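Local coordinates for protein rhamnosidase B (Bacillus sp., PDB 2OKX) that catalyses the hydrolysis of terminal alpha-L-rhamnose residues from rhamnosides, as an alpha-L-rhamnosidase of glycoside hydrolase family 78, at residues V271-G275 / P368-P372; Q817-L821 / F871-I876; L821-R825 / P895-T899. All blocks are in the same frame, centred on the assembly; numbering follows the deposited sequence. Where two conformers were deposited one is given.

How the contacts relate
Contacts between residues distant in sequence can either stay within one domain or join two, and this chain illustrates both. From the N terminus, contact 1 closes a loop of 92 residues inside the D2 region, bringing a hairpin turn against a helix end. It closes long before contact 2 opens, their centres about 62 Å apart on opposite sides of the chain's centre. Helix 817-833 then serves both remaining contacts. Its first turn packs on helix 868-876 in contact 2, and the next meets loop 895-899 in contact 3. The two loops overlap and both contacts use Leu821; contact 2 stays within the helical domain, and contact 3 ties it to the turn before strand 900-906 of the C-terminal domain.

Contact 1 (V271-G275 / P368-P372); sequences VWVDG and PEAAP
Here a tight beta hairpin docks its turn on a helix end, with an aromatic side chain and a close-fitting glycine at the interface. Val271 to Val273 run as an extended strand. Trp272, chi1 m and chi2 -100°, points toward Pro368: Pro368 CB sits 3.7 Å from the centroid of its five-membered ring, 9° off the normal, a CH-pi contact over the face. At the ring edge, Trp272 NE1 donates to Glu369 OE1 (2.9 Å, 147°), reached through chi1 m and chi2 p of Glu369. Val273 (t) points away from the helix. Asp274 (phi/psi 59/36) and Gly275 (78/2) have the values of the central pair of a type I' turn, the usual bend of a two-residue hairpin. Asp274 CA makes a CA-H...O contact with Pro372 O (3.2 Å), and a water donates to both Asp274 OD1 (2.5 Å) and Pro372 O (2.6 Å). Gly275 CA lies 3.8 Å from Pro372 CA and 3.6 Å from Pro368 O; a beta carbon here would clash with Pro372 CB. The facing backbone is helical through Ala370, kinked at Pro368 and Glu369, and leaves helical values at Ala371. The contact lies at the surface: strand 271-273 pairs antiparallel with 276-277 and 297-309, its valines pack on strands 256-262 and 288-294, consistent with a galactose-binding-type beta sandwich, and the C-terminal end of helix 362-370 rests against the hairpin on the side toward which Trp272 points.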
ATOM      1  N   VAL A 271       1.504   0.537  32.090  1.00 25.39           N
ATOM      2  CA  VAL A 271       0.140   0.771  32.539  1.00 24.41           C
ATOM      3  C   VAL A 271       0.111   0.867  34.063  1.00 26.21           C
ATOM      4  O   VAL A 271       0.724   0.053  34.761  1.00 26.28           O
ATOM      5  CB  VAL A 271      -0.792  -0.386  32.101  1.00 24.15           C
ATOM      6  CG1 VAL A 271      -2.188  -0.183  32.681  1.00 24.97           C
ATOM      7  CG2 VAL A 271      -0.858  -0.460  30.574  1.00 21.35           C
ATOM      8  N   TRP A 272      -0.601   1.869  34.565  1.00 25.62           N
ATOM      9  CA  TRP A 272      -0.738   2.088  35.999  1.00 27.00           C
ATOM     10  C   TRP A 272      -2.208   1.986  36.404  1.00 27.06           C
ATOM     11  O   TRP A 272      -3.095   2.453  35.686  1.00 26.36           O
ATOM     12  CB  TRP A 272      -0.212   3.479  36.377  1.00 27.50           C
ATOM     13  CG  TRP A 272       1.288   3.587  36.461  1.00 30.74           C
ATOM     14  CD1 TRP A 272       2.049   3.563  37.595  1.00 30.23           C
ATOM     15  CD2 TRP A 272       2.203   3.738  35.367  1.00 32.05           C
ATOM     16  NE1 TRP A 272       3.380   3.692  37.277  1.00 32.04           N
ATOM     17  CE2 TRP A 272       3.504   3.800  35.916  1.00 32.78           C
ATOM     18  CE3 TRP A 272       2.052   3.826  33.977  1.00 31.96           C
ATOM     19  CZ2 TRP A 272       4.649   3.947  35.124  1.00 33.17           C
ATOM     20  CZ3 TRP A 272       3.191   3.972  33.187  1.00 33.58           C
ATOM     21  CH2 TRP A 272       4.473   4.031  33.766  1.00 33.55           C
ATOM     22  N   VAL A 273      -2.456   1.370  37.555  1.00 26.93           N
ATOM     23  CA  VAL A 273      -3.808   1.224  38.085  1.00 28.48           C
ATOM     24  C   VAL A 273      -3.757   1.667  39.545  1.00 29.33           C
ATOM     25  O   VAL A 273      -3.034   1.082  40.352  1.00 27.02           O
ATOM     26  CB  VAL A 273      -4.295  -0.239  38.007  1.00 28.23           C
ATOM     27  CG1 VAL A 273      -5.657  -0.375  38.673  1.00 30.62           C
ATOM     28  CG2 VAL A 273      -4.383  -0.675  36.546  1.00 28.54           C
ATOM     29  N   ASP A 274      -4.520   2.707  39.872  1.00 29.41           N
ATOM     30  CA  ASP A 274      -4.535   3.237  41.230  1.00 31.50           C
ATOM     31  C   ASP A 274      -3.122   3.670  41.625  1.00 32.82           C
ATOM     32  O   ASP A 274      -2.710   3.512  42.771  1.00 33.84           O
ATOM     33  CB  ASP A 274      -5.046   2.180  42.221  1.00 30.79           C
ATOM     34  CG  ASP A 274      -6.472   1.745  41.931  1.00 30.17           C
ATOM     35  OD1 ASP A 274      -7.300   2.609  41.577  1.00 32.95           O
ATOM     36  OD2 ASP A 274      -6.770   0.541  42.070  1.00 30.74           O
ATOM     37  N   GLY A 275      -2.379   4.199  40.657  1.00 33.12           N
ATOM     38  CA  GLY A 275      -1.027   4.658  40.920  1.00 32.27           C
ATOM     39  C   GLY A 275       0.033   3.576  41.015  1.00 32.66           C
ATOM     40  O   GLY A 275       1.201   3.874  41.271  1.00 33.32           O
ATOM     41  N   PRO A 368       2.128   9.524  37.296  1.00 41.50           N
ATOM     42  CA  PRO A 368       1.666   8.163  37.587  1.00 40.72           C
ATOM     43  C   PRO A 368       1.457   7.873  39.071  1.00 40.83           C
ATOM     44  O   PRO A 368       0.335   7.629  39.516  1.00 40.99           O
ATOM     45  CB  PRO A 368       2.758   7.295  36.974  1.00 40.82           C
ATOM     46  CG  PRO A 368       3.195   8.103  35.809  1.00 42.45           C
ATOM     47  CD  PRO A 368       3.297   9.493  36.403  1.00 41.15           C
ATOM     48  N   GLU A 369       2.542   7.909  39.834  1.00 40.25           N
ATOM     49  CA  GLU A 369       2.479   7.631  41.261  1.00 40.96           C
ATOM     50  C   GLU A 369       1.910   8.782  42.096  1.00 40.02           C
ATOM     51  O   GLU A 369       1.404   8.563  43.193  1.00 40.91           O
ATOM     52  CB  GLU A 369       3.870   7.252  41.777  1.00 42.27           C
ATOM     53  CG  GLU A 369       4.371   5.877  41.317  1.00 45.71           C
ATOM     54  CD  GLU A 369       4.778   5.829  39.845  1.00 48.17           C
ATOM     55  OE1 GLU A 369       5.114   4.726  39.358  1.00 47.83           O
ATOM     56  OE2 GLU A 369       4.772   6.886  39.177  1.00 49.02           O
ATOM     57  N   ALA A 370       1.982  10.000  41.569  1.00 39.76           N
ATOM     58  CA  ALA A 370       1.492  11.176  42.282  1.00 39.36           C
ATOM     59  C   ALA A 370      -0.027  11.349  42.236  1.00 40.18           C
ATOM     60  O   ALA A 370      -0.579  12.191  42.947  1.00 39.87           O
ATOM     61  CB  ALA A 370       2.170  12.426  41.738  1.00 39.06           C
ATOM     62  N   ALA A 371      -0.701  10.566  41.398  1.00 39.08           N
ATOM     63  CA  ALA A 371      -2.155  10.657  41.290  1.00 38.90           C
ATOM     64  C   ALA A 371      -2.789   9.270  41.261  1.00 38.94           C
ATOM     65  O   ALA A 371      -3.304   8.834  40.232  1.00 39.60           O
ATOM     66  CB  ALA A 371      -2.541  11.437  40.040  1.00 38.33           C
ATOM     67  N   PRO A 372      -2.764   8.561  42.399  1.00 38.51           N
ATOM     68  CA  PRO A 372      -3.336   7.217  42.509  1.00 38.07           C
ATOM     69  C   PRO A 372      -4.864   7.192  42.451  1.00 38.33           C
ATOM     70  O   PRO A 372      -5.470   6.126  42.348  1.00 39.23           O
ATOM     71  CB  PRO A 372      -2.798   6.732  43.849  1.00 39.04           C
ATOM     72  CG  PRO A 372      -2.764   7.992  44.655  1.00 37.76           C
ATOM     73  CD  PRO A 372      -2.170   8.982  43.681  1.00 38.76           C
TER
HETATM   74  O   HOH W   1      -7.814   5.026  42.162  1.00 37.71           O

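Contact 2 (Q817-L821 / F871-I876); sequences QTLML and FLGSSI
This is a buried, nearly antiparallel helix-helix contact within the six-hairpin glycosidase domain, whose helices in this family form an (alpha/alpha)6 barrel. The segments 817-821 of helix 817-833 and 871-876 of helix 868-876 have axes 11.2 Å apart at closest approach, with a signed crossing angle of -163°. In register, Gln817 CA lies 7.0 Å from Ser875 CA, and Leu821 CA 8.6 Å from Leu872 CA. The wide spacing is filled by side chains, without cross-segment hydrogen bonds. Met820 (t, t, m) places SD 3.8 Å from Phe871 CB and 4.8 Å from the Phe871 ring centroid, an oblique Met-aromatic contact; Met820 CE is 3.6 Å from Ser875 OG. Leu821 (m, t) sends CD2 to Leu872 CD2 (3.9 Å) and Ile876 CD1 (3.7 Å). A pi-type turn at 872-876 widens the second helix, where Ile876 N bonds Phe871 O at 3.3 Å. Gln817 and Ser875 both hydrogen-bond Glu812. Helix 801-813 packs against Met820 and Phe871, while helix 544-559 meets Leu821 and Leu872.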
ATOM      1  N   GLN A 817      23.456 -18.502 -14.213  1.00 22.15           N
ATOM      2  CA  GLN A 817      22.020 -18.744 -14.280  1.00 21.44           C
ATOM      3  C   GLN A 817      21.552 -19.932 -13.446  1.00 22.36           C
ATOM      4  O   GLN A 817      20.469 -19.890 -12.864  1.00 21.45           O
ATOM      5  CB  GLN A 817      21.579 -18.940 -15.736  1.00 21.19           C
ATOM      6  CG  GLN A 817      21.595 -17.667 -16.596  1.00 19.89           C
ATOM      7  CD  GLN A 817      22.979 -17.295 -17.095  1.00 22.82           C
ATOM      8  OE1 GLN A 817      23.913 -18.094 -17.025  1.00 22.78           O
ATOM      9  NE2 GLN A 817      23.114 -16.082 -17.620  1.00 19.62           N
ATOM     10  N   THR A 818      22.356 -20.991 -13.384  1.00 21.50           N
ATOM     11  CA  THR A 818      21.971 -22.164 -12.608  1.00 22.66           C
ATOM     12  C   THR A 818      21.867 -21.822 -11.122  1.00 21.66           C
ATOM     13  O   THR A 818      20.945 -22.273 -10.435  1.00 20.81           O
ATOM     14  CB  THR A 818      22.970 -23.320 -12.815  1.00 23.89           C
ATOM     15  OG1 THR A 818      22.934 -23.734 -14.188  1.00 24.02           O
ATOM     16  CG2 THR A 818      22.606 -24.510 -11.929  1.00 25.91           C
ATOM     17  N   LEU A 819      22.805 -21.017 -10.634  1.00 20.68           N
ATOM     18  CA  LEU A 819      22.800 -20.603  -9.237  1.00 22.88           C
ATOM     19  C   LEU A 819      21.561 -19.745  -8.986  1.00 22.65           C
ATOM     20  O   LEU A 819      20.966 -19.790  -7.907  1.00 21.42           O
ATOM     21  CB  LEU A 819      24.051 -19.786  -8.917  1.00 24.83           C
ATOM     22  CG  LEU A 819      24.175 -19.353  -7.453  1.00 29.52           C
ATOM     23  CD1 LEU A 819      24.308 -20.588  -6.567  1.00 32.08           C
ATOM     24  CD2 LEU A 819      25.385 -18.439  -7.282  1.00 30.10           C
ATOM     25  N   MET A 820      21.192 -18.953  -9.989  1.00 20.91           N
ATOM     26  CA  MET A 820      20.021 -18.093  -9.903  1.00 20.12           C
ATOM     27  C   MET A 820      18.782 -18.970  -9.745  1.00 20.43           C
ATOM     28  O   MET A 820      17.945 -18.725  -8.875  1.00 19.45           O
ATOM     29  CB  MET A 820      19.900 -17.235 -11.169  1.00 19.91           C
ATOM     30  CG  MET A 820      18.746 -16.240 -11.155  1.00 20.64           C
ATOM     31  SD  MET A 820      18.333 -15.628 -12.814  1.00 22.34           S
ATOM     32  CE  MET A 820      19.823 -14.722 -13.230  1.00 20.23           C
ATOM     33  N   LEU A 821      18.667 -19.999 -10.581  1.00 19.30           N
ATOM     34  CA  LEU A 821      17.523 -20.901 -10.503  1.00 19.62           C
ATOM     35  C   LEU A 821      17.438 -21.606  -9.157  1.00 19.75           C
ATOM     36  O   LEU A 821      16.354 -21.726  -8.580  1.00 18.88           O
ATOM     37  CB  LEU A 821      17.577 -21.957 -11.615  1.00 19.14           C
ATOM     38  CG  LEU A 821      17.296 -21.478 -13.038  1.00 19.14           C
ATOM     39  CD1 LEU A 821      17.123 -22.690 -13.947  1.00 17.95           C
ATOM     40  CD2 LEU A 821      16.037 -20.625 -13.056  1.00 17.53           C
ATOM     41  N   PHE A 871      13.151 -12.533 -14.512  1.00 14.70           N
ATOM     42  CA  PHE A 871      14.298 -13.372 -14.842  1.00 15.13           C
ATOM     43  C   PHE A 871      14.051 -14.672 -15.587  1.00 14.98           C
ATOM     44  O   PHE A 871      14.897 -15.089 -16.378  1.00 14.66           O
ATOM     45  CB  PHE A 871      15.137 -13.651 -13.586  1.00 13.95           C
ATOM     46  CG  PHE A 871      15.783 -12.423 -13.019  1.00 16.65           C
ATOM     47  CD1 PHE A 871      15.163 -11.696 -12.008  1.00 15.09           C
ATOM     48  CD2 PHE A 871      16.971 -11.940 -13.561  1.00 14.57           C
ATOM     49  CE1 PHE A 871      15.710 -10.503 -11.548  1.00 15.37           C
ATOM     50  CE2 PHE A 871      17.527 -10.747 -13.111  1.00 17.18           C
ATOM     51  CZ  PHE A 871      16.896 -10.024 -12.103  1.00 17.74           C
ATOM     52  N   LEU A 872      12.913 -15.321 -15.355  1.00 13.86           N
ATOM     53  CA  LEU A 872      12.646 -16.574 -16.051  1.00 14.47           C
ATOM     54  C   LEU A 872      12.501 -16.318 -17.551  1.00 16.70           C
ATOM     55  O   LEU A 872      13.033 -17.068 -18.368  1.00 15.11           O
ATOM     56  CB  LEU A 872      11.391 -17.258 -15.486  1.00 13.78           C
ATOM     57  CG  LEU A 872      11.555 -17.733 -14.034  1.00 15.98           C
ATOM     58  CD1 LEU A 872      10.256 -18.371 -13.526  1.00 11.29           C
ATOM     59  CD2 LEU A 872      12.707 -18.734 -13.956  1.00 15.36           C
ATOM     60  N   GLY A 873      11.797 -15.251 -17.912  1.00 16.09           N
ATOM     61  CA  GLY A 873      11.636 -14.942 -19.324  1.00 15.65           C
ATOM     62  C   GLY A 873      12.887 -14.330 -19.948  1.00 15.93           C
ATOM     63  O   GLY A 873      13.188 -14.579 -21.117  1.00 16.07           O
ATOM     64  N   SER A 874      13.630 -13.544 -19.173  1.00 16.18           N
ATOM     65  CA  SER A 874      14.827 -12.880 -19.689  1.00 17.13           C
ATOM     66  C   SER A 874      16.114 -13.704 -19.612  1.00 19.11           C
ATOM     67  O   SER A 874      16.788 -13.923 -20.624  1.00 20.15           O
ATOM     68  CB  SER A 874      15.038 -11.540 -18.974  0.53 16.85           C
ATOM     69  OG  SER A 874      15.308 -11.719 -17.595  0.53 15.32           O
ATOM     70  N   SER A 875      16.457 -14.164 -18.418  1.00 18.81           N
ATOM     71  CA  SER A 875      17.684 -14.927 -18.231  1.00 18.23           C
ATOM     72  C   SER A 875      17.650 -16.383 -18.684  1.00 18.81           C
ATOM     73  O   SER A 875      18.642 -16.894 -19.202  1.00 20.15           O
ATOM     74  CB  SER A 875      18.099 -14.884 -16.758  1.00 17.70           C
ATOM     75  OG  SER A 875      18.563 -13.596 -16.391  1.00 20.31           O
ATOM     76  N   ILE A 876      16.510 -17.041 -18.491  1.00 17.44           N
ATOM     77  CA  ILE A 876      16.356 -18.464 -18.810  1.00 15.98           C
ATOM     78  C   ILE A 876      15.730 -18.770 -20.169  1.00 16.66           C
ATOM     79  O   ILE A 876      16.344 -19.441 -21.001  1.00 17.58           O
ATOM     80  CB  ILE A 876      15.521 -19.156 -17.698  1.00 16.62           C
ATOM     81  CG1 ILE A 876      16.072 -18.760 -16.325  1.00 15.94           C
ATOM     82  CG2 ILE A 876      15.552 -20.665 -17.866  1.00 13.95           C
ATOM     83  CD1 ILE A 876      17.534 -19.090 -16.113  1.00 16.55           C
TER

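Contact 3 (L821-R825 / P895-T899); sequences LDDIR and PCDLT
A type II' beta turn, Pro895 to Leu898, meets the side of an alpha helix (821-825), and a salt-bridge network ties the C-terminal domain to the helical glycosidase domain. Pro895 opens the turn, pointing away from the helix, and its O accepts from Leu898 N (2.8 Å). Cys896 takes the positive phi (55/-122) of the first corner; its CA is 8.3 Å from Leu821 CA, and its CB makes an apolar contact with CD1 of Leu821 (m, t) at 3.7 Å. Asp897 (-100/15, chi1 p) forms the second corner and aims its carboxylate at Arg825, an extended m, t, t side chain. Arg825 NH2 donates to Asp897 OD2 (2.8 Å, 171°), while the bond from Arg825 NH1 to Asp897 OD1 (3.1 Å) is weak. Asp822 OD1 accepts from Arg825 NH1 at 2.9 Å, so two acids share one guanidinium; Asp543, through Arg825 NE, is a third partner. A water donates to Asp897 OD1 (3.2 Å) and weakly to Asp822 OD2 (3.4 Å). Leu898 is extended (-85/152) and packs on Ile876; strand 900-906 begins just beyond Thr899. Leu898 CD2 lies at the edge of the guanidinium, 3.7 Å from Arg825 NH2.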
ATOM      1  N   LEU A 821      18.667 -19.999 -10.581  1.00 19.30           N
ATOM      2  CA  LEU A 821      17.523 -20.901 -10.503  1.00 19.62           C
ATOM      3  C   LEU A 821      17.438 -21.606  -9.157  1.00 19.75           C
ATOM      4  O   LEU A 821      16.354 -21.726  -8.580  1.00 18.88           O
ATOM      5  CB  LEU A 821      17.577 -21.957 -11.615  1.00 19.14           C
ATOM      6  CG  LEU A 821      17.296 -21.478 -13.038  1.00 19.14           C
ATOM      7  CD1 LEU A 821      17.123 -22.690 -13.947  1.00 17.95           C
ATOM      8  CD2 LEU A 821      16.037 -20.625 -13.056  1.00 17.53           C
ATOM      9  N   ASP A 822      18.570 -22.085  -8.656  1.00 18.94           N
ATOM     10  CA  ASP A 822      18.556 -22.768  -7.371  1.00 21.26           C
ATOM     11  C   ASP A 822      18.169 -21.828  -6.240  1.00 19.68           C
ATOM     12  O   ASP A 822      17.514 -22.242  -5.283  1.00 20.61           O
ATOM     13  CB  ASP A 822      19.908 -23.419  -7.079  1.00 22.54           C
ATOM     14  CG  ASP A 822      20.143 -24.663  -7.914  1.00 25.50           C
ATOM     15  OD1 ASP A 822      19.153 -25.314  -8.313  1.00 24.75           O
ATOM     16  OD2 ASP A 822      21.314 -25.003  -8.158  1.00 29.24           O
ATOM     17  N   ASP A 823      18.566 -20.564  -6.345  1.00 18.27           N
ATOM     18  CA  ASP A 823      18.224 -19.593  -5.315  1.00 19.71           C
ATOM     19  C   ASP A 823      16.715 -19.353  -5.359  1.00 19.46           C
ATOM     20  O   ASP A 823      16.050 -19.311  -4.323  1.00 17.81           O
ATOM     21  CB  ASP A 823      18.962 -18.271  -5.541  1.00 19.96           C
ATOM     22  CG  ASP A 823      18.895 -17.354  -4.328  1.00 23.83           C
ATOM     23  OD1 ASP A 823      19.758 -17.484  -3.434  1.00 22.38           O
ATOM     24  OD2 ASP A 823      17.971 -16.514  -4.260  1.00 22.43           O
ATOM     25  N   ILE A 824      16.178 -19.188  -6.565  1.00 19.08           N
ATOM     26  CA  ILE A 824      14.748 -18.969  -6.724  1.00 18.70           C
ATOM     27  C   ILE A 824      13.987 -20.162  -6.151  1.00 19.00           C
ATOM     28  O   ILE A 824      13.035 -19.993  -5.386  1.00 20.62           O
ATOM     29  CB  ILE A 824      14.381 -18.766  -8.217  1.00 18.58           C
ATOM     30  CG1 ILE A 824      14.901 -17.406  -8.691  1.00 18.34           C
ATOM     31  CG2 ILE A 824      12.869 -18.850  -8.416  1.00 17.48           C
ATOM     32  CD1 ILE A 824      14.756 -17.172 -10.184  1.00 19.98           C
ATOM     33  N   ARG A 825      14.414 -21.368  -6.509  1.00 18.37           N
ATOM     34  CA  ARG A 825      13.767 -22.578  -6.014  1.00 18.43           C
ATOM     35  C   ARG A 825      13.715 -22.602  -4.487  1.00 18.98           C
ATOM     36  O   ARG A 825      12.675 -22.885  -3.903  1.00 18.99           O
ATOM     37  CB  ARG A 825      14.510 -23.819  -6.511  1.00 18.17           C
ATOM     38  CG  ARG A 825      14.289 -24.116  -7.986  1.00 18.50           C
ATOM     39  CD  ARG A 825      15.390 -24.986  -8.558  1.00 19.59           C
ATOM     40  NE  ARG A 825      15.088 -25.382  -9.930  1.00 19.56           N
ATOM     41  CZ  ARG A 825      16.004 -25.657 -10.852  1.00 20.68           C
ATOM     42  NH1 ARG A 825      17.297 -25.573 -10.560  1.00 20.30           N
ATOM     43  NH2 ARG A 825      15.622 -26.027 -12.066  1.00 18.42           N
ATOM     44  N   PRO A 895      19.161 -22.856 -20.649  1.00 19.68           N
ATOM     45  CA  PRO A 895      18.376 -23.959 -20.091  1.00 19.03           C
ATOM     46  C   PRO A 895      18.798 -24.461 -18.713  1.00 20.01           C
ATOM     47  O   PRO A 895      17.969 -24.982 -17.961  1.00 17.83           O
ATOM     48  CB  PRO A 895      18.508 -25.051 -21.152  1.00 18.80           C
ATOM     49  CG  PRO A 895      18.707 -24.266 -22.425  1.00 19.85           C
ATOM     50  CD  PRO A 895      19.676 -23.212 -21.986  1.00 19.18           C
ATOM     51  N   CYS A 896      20.077 -24.316 -18.388  1.00 17.28           N
ATOM     52  CA  CYS A 896      20.580 -24.796 -17.107  1.00 19.21           C
ATOM     53  C   CYS A 896      20.207 -26.271 -17.017  1.00 20.01           C
ATOM     54  O   CYS A 896      20.587 -27.054 -17.887  1.00 20.17           O
ATOM     55  CB  CYS A 896      19.952 -24.008 -15.952  1.00 18.28           C
ATOM     56  SG  CYS A 896      20.322 -22.248 -16.007  1.00 20.79           S
ATOM     57  N   ASP A 897      19.452 -26.657 -15.991  1.00 19.88           N
ATOM     58  CA  ASP A 897      19.065 -28.062 -15.851  1.00 20.27           C
ATOM     59  C   ASP A 897      17.654 -28.386 -16.332  1.00 20.44           C
ATOM     60  O   ASP A 897      17.123 -29.456 -16.035  1.00 21.78           O
ATOM     61  CB  ASP A 897      19.226 -28.521 -14.395  1.00 21.29           C
ATOM     62  CG  ASP A 897      18.476 -27.636 -13.405  1.00 25.92           C
ATOM     63  OD1 ASP A 897      18.654 -27.854 -12.189  1.00 27.50           O
ATOM     64  OD2 ASP A 897      17.718 -26.732 -13.829  1.00 21.54           O
ATOM     65  N   LEU A 898      17.051 -27.469 -17.082  1.00 17.80           N
ATOM     66  CA  LEU A 898      15.698 -27.670 -17.598  1.00 17.28           C
ATOM     67  C   LEU A 898      15.715 -28.461 -18.911  1.00 18.85           C
ATOM     68  O   LEU A 898      16.693 -28.405 -19.662  1.00 19.74           O
ATOM     69  CB  LEU A 898      15.031 -26.313 -17.833  1.00 16.95           C
ATOM     70  CG  LEU A 898      14.965 -25.374 -16.623  1.00 16.53           C
ATOM     71  CD1 LEU A 898      14.341 -24.045 -17.041  1.00 14.39           C
ATOM     72  CD2 LEU A 898      14.148 -26.031 -15.502  1.00 14.76           C
ATOM     73  N   THR A 899      14.642 -29.198 -19.191  1.00 17.65           N
ATOM     74  CA  THR A 899      14.581 -29.971 -20.431  1.00 19.21           C
ATOM     75  C   THR A 899      13.805 -29.223 -21.512  1.00 18.91           C
ATOM     76  O   THR A 899      13.975 -29.483 -22.705  1.00 17.70           O
ATOM     77  CB  THR A 899      13.957 -31.363 -20.211  1.00 19.97           C
ATOM     78  OG1 THR A 899      12.669 -31.229 -19.603  1.00 21.83           O
ATOM     79  CG2 THR A 899      14.853 -32.200 -19.316  1.00 20.05           C
TER
HETATM   80  O   HOH W   2      21.235 -27.624 -10.267  1.00 55.77           O